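Local coordinates for xylose isomerase domain protein (Alicyclobacillus acidocaldarius subsp. acidocaldarius, PDB 3U0H), which probably acts as an isomerase, with a xylose isomerase-like TIM-barrel fold, at residues 28-33 with 263-268; 99-104 with 134-139; 219-224 with 248-253; 233-238 with 274-279. All blocks are in the same frame, centred on the assembly; numbering follows the deposited sequence.

Interaction 1: residues 28-33 with 263-268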
loop_
_atom_site.group_PDB
_atom_site.type_symbol
_atom_site.label_atom_id
_atom_site.label_comp_id
_atom_site.label_asym_id
_atom_site.label_seq_id
_atom_site.Cartn_x
_atom_site.Cartn_y
_atom_site.Cartn_z
ATOM N N THR A 28 23.779 15.049 -36.187
ATOM C CA THR A 28 24.589 13.830 -36.184
ATOM C C THR A 28 23.712 12.555 -36.264
ATOM O O THR A 28 24.227 11.450 -36.070
ATOM C CB THR A 28 25.621 13.773 -35.012
ATOM O OG1 THR A 28 24.971 14.032 -33.769
ATOM C CG2 THR A 28 26.804 14.775 -35.205
ATOM N N GLY A 29 22.412 12.712 -36.581
ATOM C CA GLY A 29 21.539 11.602 -36.871
ATOM C C GLY A 29 20.963 10.875 -35.641
ATOM O O GLY A 29 20.504 9.738 -35.785
ATOM N N TYR A 30 21.007 11.476 -34.440
ATOM C CA TYR A 30 20.334 10.856 -33.286
ATOM C C TYR A 30 18.850 11.221 -33.245
ATOM O O TYR A 30 18.430 12.249 -33.806
ATOM C CB TYR A 30 20.921 11.318 -31.972
ATOM C CG TYR A 30 22.299 10.852 -31.653
ATOM C CD1 TYR A 30 23.395 11.507 -32.150
ATOM C CD2 TYR A 30 22.518 9.825 -30.795
ATOM C CE1 TYR A 30 24.674 11.110 -31.849
ATOM C CE2 TYR A 30 23.811 9.427 -30.468
ATOM C CZ TYR A 30 24.893 10.081 -31.006
ATOM O OH TYR A 30 26.208 9.706 -30.723
ATOM N N ARG A 31 18.067 10.378 -32.571
ATOM C CA ARG A 31 16.652 10.652 -32.230
ATOM C C ARG A 31 16.528 10.807 -30.689
ATOM O O ARG A 31 15.920 11.743 -30.183
ATOM C CB ARG A 31 15.781 9.510 -32.786
ATOM C CG ARG A 31 14.360 9.395 -32.259
ATOM C CD ARG A 31 13.700 8.096 -32.765
ATOM N NE ARG A 31 12.627 7.627 -31.873
ATOM C CZ ARG A 31 11.993 6.456 -31.958
ATOM N NH1 ARG A 31 12.308 5.572 -32.905
ATOM N NH2 ARG A 31 11.025 6.172 -31.083
ATOM N N TYR A 32 17.131 9.898 -29.943
ATOM C CA TYR A 32 17.149 10.003 -28.482
ATOM C C TYR A 32 18.248 10.971 -27.973
ATOM O O TYR A 32 19.437 10.830 -28.340
ATOM C CB TYR A 32 17.389 8.646 -27.842
ATOM C CG TYR A 32 16.145 7.800 -27.666
ATOM C CD1 TYR A 32 15.128 8.163 -26.778
ATOM C CD2 TYR A 32 16.002 6.616 -28.378
ATOM C CE1 TYR A 32 14.006 7.351 -26.622
ATOM C CE2 TYR A 32 14.882 5.792 -28.235
ATOM C CZ TYR A 32 13.888 6.145 -27.366
ATOM O OH TYR A 32 12.801 5.290 -27.279
ATOM N N VAL A 33 17.848 11.937 -27.135
ATOM C CA VAL A 33 18.799 12.798 -26.424
ATOM C C VAL A 33 18.591 12.768 -24.908
ATOM O O VAL A 33 17.466 12.814 -24.416
ATOM C CB VAL A 33 18.790 14.238 -26.916
ATOM C CG1 VAL A 33 19.414 14.286 -28.293
ATOM C CG2 VAL A 33 17.394 14.827 -26.879
ATOM N N SER A 263 32.391 15.348 -34.593
ATOM C CA SER A 263 32.971 14.084 -35.025
ATOM C C SER A 263 32.748 13.037 -33.925
ATOM O O SER A 263 32.550 11.886 -34.210
ATOM C CB SER A 263 34.459 14.234 -35.404
ATOM O OG SER A 263 35.257 14.499 -34.252
ATOM N N ARG A 264 32.770 13.431 -32.658
ATOM C CA ARG A 264 32.556 12.456 -31.558
ATOM C C ARG A 264 31.151 11.887 -31.555
ATOM O O ARG A 264 30.952 10.669 -31.477
ATOM C CB ARG A 264 32.841 13.068 -30.188
ATOM C CG ARG A 264 34.321 13.147 -29.877
ATOM C CD ARG A 264 34.596 13.518 -28.431
ATOM N NE ARG A 264 33.954 14.772 -27.972
ATOM C CZ ARG A 264 34.504 15.996 -27.975
ATOM N NH1 ARG A 264 35.717 16.207 -28.493
ATOM N NH2 ARG A 264 33.821 17.038 -27.499
ATOM N N ALA A 265 30.181 12.780 -31.648
ATOM C CA ALA A 265 28.800 12.386 -31.721
ATOM C C ALA A 265 28.570 11.372 -32.849
ATOM O O ALA A 265 28.010 10.304 -32.597
ATOM C CB ALA A 265 27.917 13.623 -31.881
ATOM N N ARG A 266 29.001 11.689 -34.075
ATOM C CA ARG A 266 28.795 10.807 -35.241
ATOM C C ARG A 266 29.505 9.478 -35.088
ATOM O O ARG A 266 28.913 8.430 -35.336
ATOM C CB ARG A 266 29.243 11.496 -36.532
ATOM C CG ARG A 266 28.814 10.798 -37.824
ATOM C CD ARG A 266 29.262 11.567 -39.090
ATOM N NE ARG A 266 29.165 13.040 -38.940
ATOM C CZ ARG A 266 28.053 13.763 -39.120
ATOM N NH1 ARG A 266 26.904 13.189 -39.503
ATOM N NH2 ARG A 266 28.096 15.081 -38.923
ATOM N N LEU A 267 30.761 9.517 -34.644
ATOM C CA LEU A 267 31.570 8.295 -34.474
ATOM C C LEU A 267 30.974 7.292 -33.481
ATOM O O LEU A 267 30.965 6.094 -33.719
ATOM C CB LEU A 267 33.004 8.626 -34.045
ATOM C CG LEU A 267 33.979 7.450 -34.169
ATOM C CD1 LEU A 267 34.011 6.883 -35.592
ATOM C CD2 LEU A 267 35.380 7.876 -33.724
ATOM N N VAL A 268 30.473 7.770 -32.367
ATOM C CA VAL A 268 29.938 6.848 -31.349
ATOM C C VAL A 268 28.538 6.309 -31.764
ATOM O O VAL A 268 28.210 5.159 -31.490
ATOM C CB VAL A 268 29.923 7.553 -29.957
ATOM C CG1 VAL A 268 29.245 6.687 -28.879
ATOM C CG2 VAL A 268 31.333 7.945 -29.561
#
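Tyr30 reaches the helix 261-280 with its hydroxyl, donating a hydrogen bond from OH to Ala265 O at 2.7 Å. The oxygen sits at the edge of the phenol ring, near its plane; seen from the carbonyl, the donor comes in at 130° and is tilted 22° from the carbonyl plane. Beside this bond the ring carbon CE1 packs on the methyl of Ala265. That methyl is met a second time by Thr28, whose OG1 lies 3.5 Å from Ala265 CB and whose CG2 lies close by at 3.7 Å. The same CG2 rests over one face of the Arg266 guanidinium, 3.9 Å from NH2 and offset toward the rim. In the next shell, Thr28 OG1 is hydrogen-bonded to Leu24 O, Arg266 NH2 forms a salt bridge with Glu262, and Thr28 O accepts from Arg269 NE. Gly29, with its positive phi, is the C-prime residue of the Schellman motif that ends helix 18-27, and the chain then turns through Tyr30 into strand 32-33. One phenol bond, with methyl contacts beside it, thus ties the loop between helix 18-27 and strand 32-33 to helix 261-280, and gives the buried Tyr30 hydroxyl a backbone acceptor.

Interaction 2: residues 99-104 with 134-139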
loop_
_atom_site.group_PDB
_atom_site.type_symbol
_atom_site.label_atom_id
_atom_site.label_comp_id
_atom_site.label_asym_id
_atom_site.label_seq_id
_atom_site.Cartn_x
_atom_site.Cartn_y
_atom_site.Cartn_z
ATOM N N ARG A 99 10.623 8.057 -20.061
ATOM C CA ARG A 99 9.789 7.084 -19.244
ATOM C C ARG A 99 10.358 6.721 -17.859
ATOM O O ARG A 99 9.814 5.881 -17.153
ATOM C CB ARG A 99 9.591 5.762 -20.001
ATOM C CG ARG A 99 8.682 5.855 -21.220
ATOM C CD ARG A 99 7.267 6.318 -20.834
ATOM N NE ARG A 99 7.071 7.756 -21.108
ATOM C CZ ARG A 99 6.608 8.274 -22.254
ATOM N NH1 ARG A 99 6.238 7.492 -23.278
ATOM N NH2 ARG A 99 6.502 9.595 -22.374
ATOM N N SER A 100 11.455 7.358 -17.493
ATOM C CA SER A 100 12.348 6.913 -16.426
ATOM C C SER A 100 12.857 8.144 -15.699
ATOM O O SER A 100 13.101 9.186 -16.294
ATOM C CB SER A 100 13.554 6.221 -17.040
ATOM O OG SER A 100 14.070 6.946 -18.191
ATOM N N VAL A 101 13.082 7.980 -14.415
ATOM C CA VAL A 101 13.713 8.965 -13.593
ATOM C C VAL A 101 14.845 8.216 -12.908
ATOM O O VAL A 101 14.620 7.106 -12.411
ATOM C CB VAL A 101 12.724 9.521 -12.558
ATOM C CG1 VAL A 101 13.410 10.483 -11.651
ATOM C CG2 VAL A 101 11.545 10.156 -13.269
ATOM N N THR A 102 16.047 8.791 -12.850
ATOM C CA THR A 102 17.241 8.029 -12.358
ATOM C C THR A 102 18.037 8.788 -11.322
ATOM O O THR A 102 17.946 10.005 -11.201
ATOM C CB THR A 102 18.181 7.623 -13.517
ATOM O OG1 THR A 102 18.628 8.810 -14.196
ATOM C CG2 THR A 102 17.442 6.679 -14.548
ATOM N N ALA A 103 18.816 8.055 -10.556
ATOM C CA ALA A 103 19.745 8.639 -9.598
ATOM C C ALA A 103 20.826 7.612 -9.304
ATOM O O ALA A 103 20.680 6.425 -9.604
ATOM C CB ALA A 103 18.993 9.016 -8.335
ATOM N N PHE A 104 21.967 8.069 -8.797
ATOM C CA PHE A 104 23.064 7.146 -8.523
ATOM C C PHE A 104 23.155 7.007 -7.020
ATOM O O PHE A 104 22.559 7.797 -6.309
ATOM C CB PHE A 104 24.374 7.544 -9.185
ATOM C CG PHE A 104 25.074 8.728 -8.542
ATOM C CD1 PHE A 104 25.982 8.532 -7.508
ATOM C CD2 PHE A 104 24.815 10.032 -8.978
ATOM C CE1 PHE A 104 26.636 9.601 -6.936
ATOM C CE2 PHE A 104 25.444 11.125 -8.393
ATOM C CZ PHE A 104 26.368 10.913 -7.378
ATOM N N LEU A 134 2.149 8.137 -13.275
ATOM C CA LEU A 134 2.643 8.620 -14.546
ATOM C C LEU A 134 3.157 7.461 -15.346
ATOM O O LEU A 134 3.528 7.611 -16.491
ATOM C CB LEU A 134 3.777 9.642 -14.316
ATOM C CG LEU A 134 3.505 10.719 -13.244
ATOM C CD1 LEU A 134 4.714 11.651 -13.046
ATOM C CD2 LEU A 134 2.214 11.495 -13.573
ATOM N N GLY A 135 3.177 6.283 -14.751
ATOM C CA GLY A 135 3.727 5.133 -15.459
ATOM C C GLY A 135 5.222 5.289 -15.678
ATOM O O GLY A 135 5.745 5.066 -16.767
HETATM N N MSE A 136 5.926 5.730 -14.663
HETATM C CA MSE A 136 7.359 5.933 -14.829
HETATM C C MSE A 136 8.111 5.102 -13.800
HETATM O O MSE A 136 7.624 4.795 -12.678
HETATM C CB MSE A 136 7.682 7.414 -14.771
HETATM C CG MSE A 136 7.282 8.229 -16.021
HETATM SE SE MSE A 136 7.507 10.173 -15.758
HETATM C CE MSE A 136 9.214 10.520 -16.652
ATOM N N ARG A 137 9.280 4.666 -14.199
ATOM C CA ARG A 137 10.103 3.893 -13.283
ATOM C C ARG A 137 11.329 4.678 -12.856
ATOM O O ARG A 137 11.816 5.563 -13.588
ATOM C CB ARG A 137 10.532 2.567 -13.929
ATOM C CG ARG A 137 9.436 1.514 -14.148
ATOM C CD ARG A 137 9.855 0.471 -15.207
ATOM N NE ARG A 137 10.041 1.113 -16.519
ATOM C CZ ARG A 137 10.956 0.798 -17.417
ATOM N NH1 ARG A 137 11.822 -0.158 -17.233
ATOM N NH2 ARG A 137 10.993 1.467 -18.524
ATOM N N VAL A 138 11.814 4.324 -11.662
ATOM C CA VAL A 138 13.024 4.817 -11.081
ATOM C C VAL A 138 14.142 3.809 -11.351
ATOM O O VAL A 138 14.051 2.634 -11.044
ATOM C CB VAL A 138 12.843 5.041 -9.550
ATOM C CG1 VAL A 138 14.156 5.528 -8.864
ATOM C CG2 VAL A 138 11.714 6.022 -9.315
ATOM N N GLY A 139 15.194 4.260 -11.974
ATOM C CA GLY A 139 16.372 3.431 -12.103
ATOM C C GLY A 139 17.495 4.021 -11.269
ATOM O O GLY A 139 17.784 5.222 -11.310
HETATM O O HOH W 1 8.610 3.735 -17.745
#
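Arg99 and Met136 face each other at the point where two neighbouring strands of the TIM barrel, 100-104 and 137-141, start side by side. The strands run parallel, their segment axes 25° apart, as expected where helix 113-131 makes the beta-alpha-beta crossover between them. Arg99 contributes mainly through its carbonyl: Arg99 O accepts from Arg137 N at 3.2 Å and also touches CA, CB and CG of Met136. Met136, a selenomethionine, has CG beside its own backbone N (chi1 -74°), and its chain bends at chi3. Its CE methyl comes within 4.0 Å of Ser100 N and meets Val101 CG2, the two side chains crossing at about a right angle. Val101, the third large contributor, is gripped through its backbone. Its N donates to Arg137 O at 2.9 Å and its O accepts from Gly139 N, before Gly139 O takes Ala103 N in turn. Val101 and Val138 point to the same face, toward Leu131 of helix 113-131; Ser100 and Thr102 point to the other, where both hydroxyls bond to Asn65. Thr102 CG2 lies 3.6 Å from Gly139 O. Arg137 NH1 is hydrogen-bonded to Glu199 O. At the strand entrance a water donates to Arg99 O at 2.5 Å and, weakly, to Gly135 O, while accepting from Arg137 NE in the plane of that guanidinium.

Interaction 3: residues 219-224 with 248-253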
loop_
_atom_site.group_PDB
_atom_site.type_symbol
_atom_site.label_atom_id
_atom_site.label_comp_id
_atom_site.label_asym_id
_atom_site.label_seq_id
_atom_site.Cartn_x
_atom_site.Cartn_y
_atom_site.Cartn_z
ATOM N N GLY A 219 35.709 9.141 -13.228
ATOM C CA GLY A 219 35.724 10.504 -13.746
ATOM C C GLY A 219 36.599 10.617 -14.977
ATOM O O GLY A 219 36.661 11.673 -15.570
ATOM N N LYS A 220 37.260 9.522 -15.351
ATOM C CA LYS A 220 38.257 9.479 -16.444
ATOM C C LYS A 220 37.984 8.323 -17.447
ATOM O O LYS A 220 38.719 7.356 -17.505
ATOM C CB LYS A 220 39.676 9.325 -15.855
ATOM C CG LYS A 220 39.953 10.334 -14.771
ATOM C CD LYS A 220 41.363 10.275 -14.194
ATOM C CE LYS A 220 41.395 10.878 -12.792
ATOM N NZ LYS A 220 42.613 10.508 -12.026
ATOM N N ARG A 221 36.880 8.447 -18.184
ATOM C CA ARG A 221 36.368 7.427 -19.077
ATOM C C ARG A 221 36.708 7.679 -20.564
ATOM O O ARG A 221 37.148 8.744 -20.978
ATOM C CB ARG A 221 34.825 7.320 -18.932
ATOM C CG ARG A 221 34.255 7.268 -17.493
ATOM C CD ARG A 221 32.773 6.892 -17.479
ATOM N NE ARG A 221 32.281 6.859 -16.123
ATOM C CZ ARG A 221 31.023 6.588 -15.788
ATOM N NH1 ARG A 221 30.113 6.353 -16.742
ATOM N NH2 ARG A 221 30.685 6.540 -14.503
ATOM N N LEU A 222 36.499 6.658 -21.372
ATOM C CA LEU A 222 36.844 6.704 -22.794
ATOM C C LEU A 222 35.553 6.497 -23.618
ATOM O O LEU A 222 34.485 6.106 -23.077
ATOM C CB LEU A 222 37.861 5.618 -23.085
ATOM C CG LEU A 222 39.295 5.740 -22.568
ATOM C CD1 LEU A 222 40.162 4.672 -23.232
ATOM C CD2 LEU A 222 39.899 7.117 -22.828
ATOM N N LEU A 223 35.658 6.796 -24.905
ATOM C CA LEU A 223 34.578 6.601 -25.841
ATOM C C LEU A 223 34.311 5.144 -26.003
ATOM O O LEU A 223 35.270 4.374 -26.114
ATOM C CB LEU A 223 34.957 7.106 -27.219
ATOM C CG LEU A 223 35.349 8.575 -27.317
ATOM C CD1 LEU A 223 35.593 8.939 -28.801
ATOM C CD2 LEU A 223 34.271 9.429 -26.645
ATOM N N PRO A 224 33.016 4.759 -26.091
ATOM C CA PRO A 224 32.698 3.347 -26.368
ATOM C C PRO A 224 33.590 2.777 -27.472
ATOM O O PRO A 224 33.713 3.383 -28.543
ATOM C CB PRO A 224 31.257 3.401 -26.845
ATOM C CG PRO A 224 30.711 4.649 -26.235
ATOM C CD PRO A 224 31.837 5.625 -26.257
ATOM N N ALA A 248 22.931 5.498 -23.785
ATOM C CA ALA A 248 23.667 6.767 -23.803
ATOM C C ALA A 248 25.135 6.605 -23.533
ATOM O O ALA A 248 25.522 5.907 -22.595
ATOM C CB ALA A 248 23.083 7.715 -22.802
ATOM N N ALA A 249 25.963 7.269 -24.336
ATOM C CA ALA A 249 27.408 7.270 -24.106
ATOM C C ALA A 249 27.762 8.349 -23.079
ATOM O O ALA A 249 28.098 9.485 -23.456
ATOM C CB ALA A 249 28.152 7.498 -25.397
ATOM N N GLU A 250 27.639 8.007 -21.794
ATOM C CA GLU A 250 28.119 8.866 -20.669
ATOM C C GLU A 250 29.631 8.654 -20.510
ATOM O O GLU A 250 30.067 7.639 -19.943
ATOM C CB GLU A 250 27.394 8.597 -19.329
ATOM C CG GLU A 250 27.807 9.603 -18.203
ATOM C CD GLU A 250 27.108 9.435 -16.846
ATOM O OE1 GLU A 250 27.299 8.414 -16.137
ATOM O OE2 GLU A 250 26.386 10.376 -16.442
ATOM N N VAL A 251 30.418 9.598 -21.040
ATOM C CA VAL A 251 31.878 9.502 -21.012
ATOM C C VAL A 251 32.418 10.609 -20.122
ATOM O O VAL A 251 32.871 11.627 -20.626
ATOM C CB VAL A 251 32.476 9.515 -22.427
ATOM C CG1 VAL A 251 33.989 9.455 -22.368
ATOM C CG2 VAL A 251 31.935 8.320 -23.218
ATOM N N LEU A 252 32.289 10.438 -18.801
ATOM C CA LEU A 252 32.737 11.461 -17.881
ATOM C C LEU A 252 34.252 11.600 -18.089
ATOM O O LEU A 252 34.924 10.619 -18.317
ATOM C CB LEU A 252 32.402 11.128 -16.416
ATOM C CG LEU A 252 30.919 10.902 -16.075
ATOM C CD1 LEU A 252 30.754 10.634 -14.582
ATOM C CD2 LEU A 252 30.029 12.076 -16.434
ATOM N N HIS A 253 34.771 12.817 -18.059
ATOM C CA HIS A 253 36.195 13.046 -18.319
ATOM C C HIS A 253 36.663 14.310 -17.613
ATOM O O HIS A 253 35.863 15.238 -17.398
ATOM C CB HIS A 253 36.403 13.151 -19.819
ATOM C CG HIS A 253 35.585 14.239 -20.457
ATOM N ND1 HIS A 253 34.282 14.074 -20.768
ATOM C CD2 HIS A 253 35.915 15.578 -20.784
ATOM C CE1 HIS A 253 33.802 15.222 -21.303
ATOM N NE2 HIS A 253 34.803 16.149 -21.309
#
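The Arg221 guanidinium has Leu252 CD1 over one face, 4.0 Å above the plane and offset toward the rim, while Glu250 O lies at its edge. NH1 makes a weak hydrogen bond to that carbonyl at 3.4 Å. It also forms a salt bridge with Glu250 OE1 at 3.5 Å, but the carboxylate is turned 76° from the guanidinium and its oxygen lies well out of the plane, so the link to the carboxylate is one of charge only. With chi2 -169° and chi3 180° the chain stays extended as far as NE, and the side chain lies beside that of Leu252, pointing the same way. NH2 forms a salt bridge with Asp218, NH1 one with Asp179, and Tyr181 makes a cation-pi contact. The second flat group, the His253 imidazole, donates from ND1 to Val251 O at 2.8 Å, almost in the ring plane. Between the backbones, Arg221 N bonds to Leu252 O at 2.9 Å. Val251 spreads its methyls against the carbonyls of Arg221 and Leu222, and Pro224 CG packs on Ala249 CB. Thus the loop that follows strand 201-206 lies against the C-terminal end of strand 246-249, the end where TIM barrels carry their active sites, with Pro224 wedged among Ile206 and the helix 261-280 residues Val268 and Leu272.

Interaction 4: residues 233-238 with 274-279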
loop_
_atom_site.group_PDB
_atom_site.type_symbol
_atom_site.label_atom_id
_atom_site.label_comp_id
_atom_site.label_asym_id
_atom_site.label_seq_id
_atom_site.Cartn_x
_atom_site.Cartn_y
_atom_site.Cartn_z
ATOM N N PRO A 233 28.952 -8.441 -25.153
ATOM C CA PRO A 233 28.258 -9.170 -24.071
ATOM C C PRO A 233 27.462 -8.288 -23.138
ATOM O O PRO A 233 26.417 -8.710 -22.658
ATOM C CB PRO A 233 29.390 -9.815 -23.278
ATOM C CG PRO A 233 30.514 -9.971 -24.273
ATOM C CD PRO A 233 30.396 -8.804 -25.231
ATOM N N PHE A 234 27.943 -7.082 -22.872
ATOM C CA PHE A 234 27.148 -6.092 -22.115
ATOM C C PHE A 234 25.797 -5.799 -22.750
ATOM O O PHE A 234 24.764 -5.944 -22.110
ATOM C CB PHE A 234 27.908 -4.775 -21.993
ATOM C CG PHE A 234 27.162 -3.703 -21.259
ATOM C CD1 PHE A 234 26.998 -3.773 -19.900
ATOM C CD2 PHE A 234 26.705 -2.601 -21.914
ATOM C CE1 PHE A 234 26.374 -2.773 -19.208
ATOM C CE2 PHE A 234 26.094 -1.592 -21.243
ATOM C CZ PHE A 234 25.900 -1.694 -19.875
ATOM N N LEU A 235 25.815 -5.393 -24.015
ATOM C CA LEU A 235 24.596 -5.144 -24.729
ATOM C C LEU A 235 23.777 -6.422 -24.915
ATOM O O LEU A 235 22.570 -6.416 -24.790
ATOM C CB LEU A 235 24.899 -4.533 -26.075
ATOM C CG LEU A 235 25.538 -3.186 -25.921
ATOM C CD1 LEU A 235 26.049 -2.737 -27.304
ATOM C CD2 LEU A 235 24.497 -2.267 -25.304
ATOM N N ARG A 236 24.433 -7.519 -25.241
ATOM C CA ARG A 236 23.700 -8.699 -25.558
ATOM C C ARG A 236 22.888 -9.043 -24.303
ATOM O O ARG A 236 21.715 -9.332 -24.390
ATOM C CB ARG A 236 24.639 -9.828 -25.960
ATOM C CG ARG A 236 23.932 -11.131 -26.393
ATOM C CD ARG A 236 24.868 -12.325 -26.294
ATOM N NE ARG A 236 26.005 -12.138 -27.139
ATOM C CZ ARG A 236 27.289 -12.401 -26.843
ATOM N NH1 ARG A 236 27.719 -12.853 -25.661
ATOM N NH2 ARG A 236 28.173 -12.187 -27.795
ATOM N N GLY A 237 23.521 -8.973 -23.141
ATOM C CA GLY A 237 22.866 -9.346 -21.906
ATOM C C GLY A 237 21.647 -8.470 -21.692
ATOM O O GLY A 237 20.641 -8.954 -21.308
ATOM N N LEU A 238 21.780 -7.175 -21.958
ATOM C CA LEU A 238 20.713 -6.248 -21.733
ATOM C C LEU A 238 19.611 -6.603 -22.721
ATOM O O LEU A 238 18.439 -6.739 -22.302
ATOM C CB LEU A 238 21.217 -4.793 -21.901
ATOM C CG LEU A 238 22.118 -4.429 -20.715
ATOM C CD1 LEU A 238 22.905 -3.142 -20.914
ATOM C CD2 LEU A 238 21.251 -4.431 -19.451
ATOM N N LYS A 274 26.648 -0.480 -34.559
ATOM C CA LYS A 274 27.389 -1.724 -34.908
ATOM C C LYS A 274 27.489 -2.633 -33.701
ATOM O O LYS A 274 27.205 -3.819 -33.787
ATOM C CB LYS A 274 28.775 -1.426 -35.484
ATOM C CG LYS A 274 28.713 -0.731 -36.847
ATOM C CD LYS A 274 30.066 -0.636 -37.588
ATOM C CE LYS A 274 30.009 0.199 -38.895
ATOM N NZ LYS A 274 30.627 1.580 -38.858
ATOM N N LEU A 275 27.822 -2.064 -32.545
ATOM C CA LEU A 275 27.810 -2.851 -31.310
ATOM C C LEU A 275 26.446 -3.487 -31.066
ATOM O O LEU A 275 26.349 -4.658 -30.728
ATOM C CB LEU A 275 28.231 -1.997 -30.129
ATOM C CG LEU A 275 29.764 -1.836 -30.134
ATOM C CD1 LEU A 275 30.172 -0.651 -29.307
ATOM C CD2 LEU A 275 30.421 -3.117 -29.629
ATOM N N ILE A 276 25.393 -2.711 -31.298
ATOM C CA ILE A 276 24.032 -3.155 -31.010
ATOM C C ILE A 276 23.592 -4.279 -31.970
ATOM O O ILE A 276 22.820 -5.161 -31.582
ATOM C CB ILE A 276 23.034 -1.955 -31.032
ATOM C CG1 ILE A 276 23.242 -1.065 -29.775
ATOM C CG2 ILE A 276 21.562 -2.428 -31.175
ATOM C CD1 ILE A 276 22.681 0.331 -29.924
ATOM N N ALA A 277 24.068 -4.247 -33.212
ATOM C CA ALA A 277 23.690 -5.258 -34.181
ATOM C C ALA A 277 24.504 -6.564 -33.929
ATOM O O ALA A 277 23.966 -7.657 -34.066
ATOM C CB ALA A 277 23.896 -4.726 -35.600
ATOM N N LEU A 278 25.771 -6.449 -33.518
ATOM C CA LEU A 278 26.539 -7.613 -33.085
ATOM C C LEU A 278 25.874 -8.301 -31.872
ATOM O O LEU A 278 25.696 -9.512 -31.872
ATOM C CB LEU A 278 27.995 -7.226 -32.791
ATOM C CG LEU A 278 28.877 -7.009 -34.042
ATOM C CD1 LEU A 278 30.215 -6.349 -33.696
ATOM C CD2 LEU A 278 29.080 -8.325 -34.819
ATOM N N ALA A 279 25.487 -7.536 -30.856
ATOM C CA ALA A 279 24.799 -8.087 -29.663
ATOM C C ALA A 279 23.448 -8.806 -29.986
ATOM O O ALA A 279 23.126 -9.804 -29.390
ATOM C CB ALA A 279 24.575 -6.994 -28.628
HETATM O O HOH W 2 26.438 -11.865 -29.839
#
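Ala279 pushes its methyl against the helix 231-241 at the closest point of this crossing, touching Arg236 N at 3.4 Å and Leu235 CB at 3.6 Å. The bump is small, which lets the backbones come near: the segment axes pass 8.3 Å apart at a crossing angle of -60°, and the CA atoms of Arg236 and Ala279 are 4.3 Å apart. In return Leu235 sends its CD1 branch into the hollow one turn earlier on helix 261-280, between Leu275 and Ile276. There CD1 also meets Ile276 CG1. The side chains of Leu235 and Leu275 cross at about a right angle, CD1 of Leu235 resting on CB of Leu275 at 3.6 Å. Arg236 flanks Ala279 with its aliphatic part: CG stands anti to the backbone N (chi1 -177°) and comes within 3.4 Å of Ala279 O. Farther out, its NH2 gives a hydrogen bond to a water at 2.7 Å, and that water donates to Leu278 O, while NH1 forms a salt bridge with Glu190. On the barrel side, Leu235 also rests on Ile206 of strand 201-206. Leu235 and Ala279 interlocking, edged by Arg236 and a bridging water, is how the last two helices of this TIM barrel's outer layer meet around the closed sheet.

The contacts take in both layers of one TIM barrel. Interaction 2 joins neighbouring strands in the inner sheet, about 22 Å between centres from interaction 3, which lies on the opposite side of the chain's centre. Interactions 1 and 3 touch directly, Val268 CG1 lying 3.6 Å from Pro224 CG and packing on Ala249 too. Interactions 1 and 4 share helix 261-280, their centres about 18 Å apart. Along the chain, interactions 2 and 3 come in series, both nested within the loop that interaction 1 closes, while interaction 4 alternates with interactions 1 and 3. Helix 261-280 thus meets the turn that follows helix 18-27, the loop 219-224 and the preceding helix, packing outside the seam where strands 5-8 and 246-249 close the sheet.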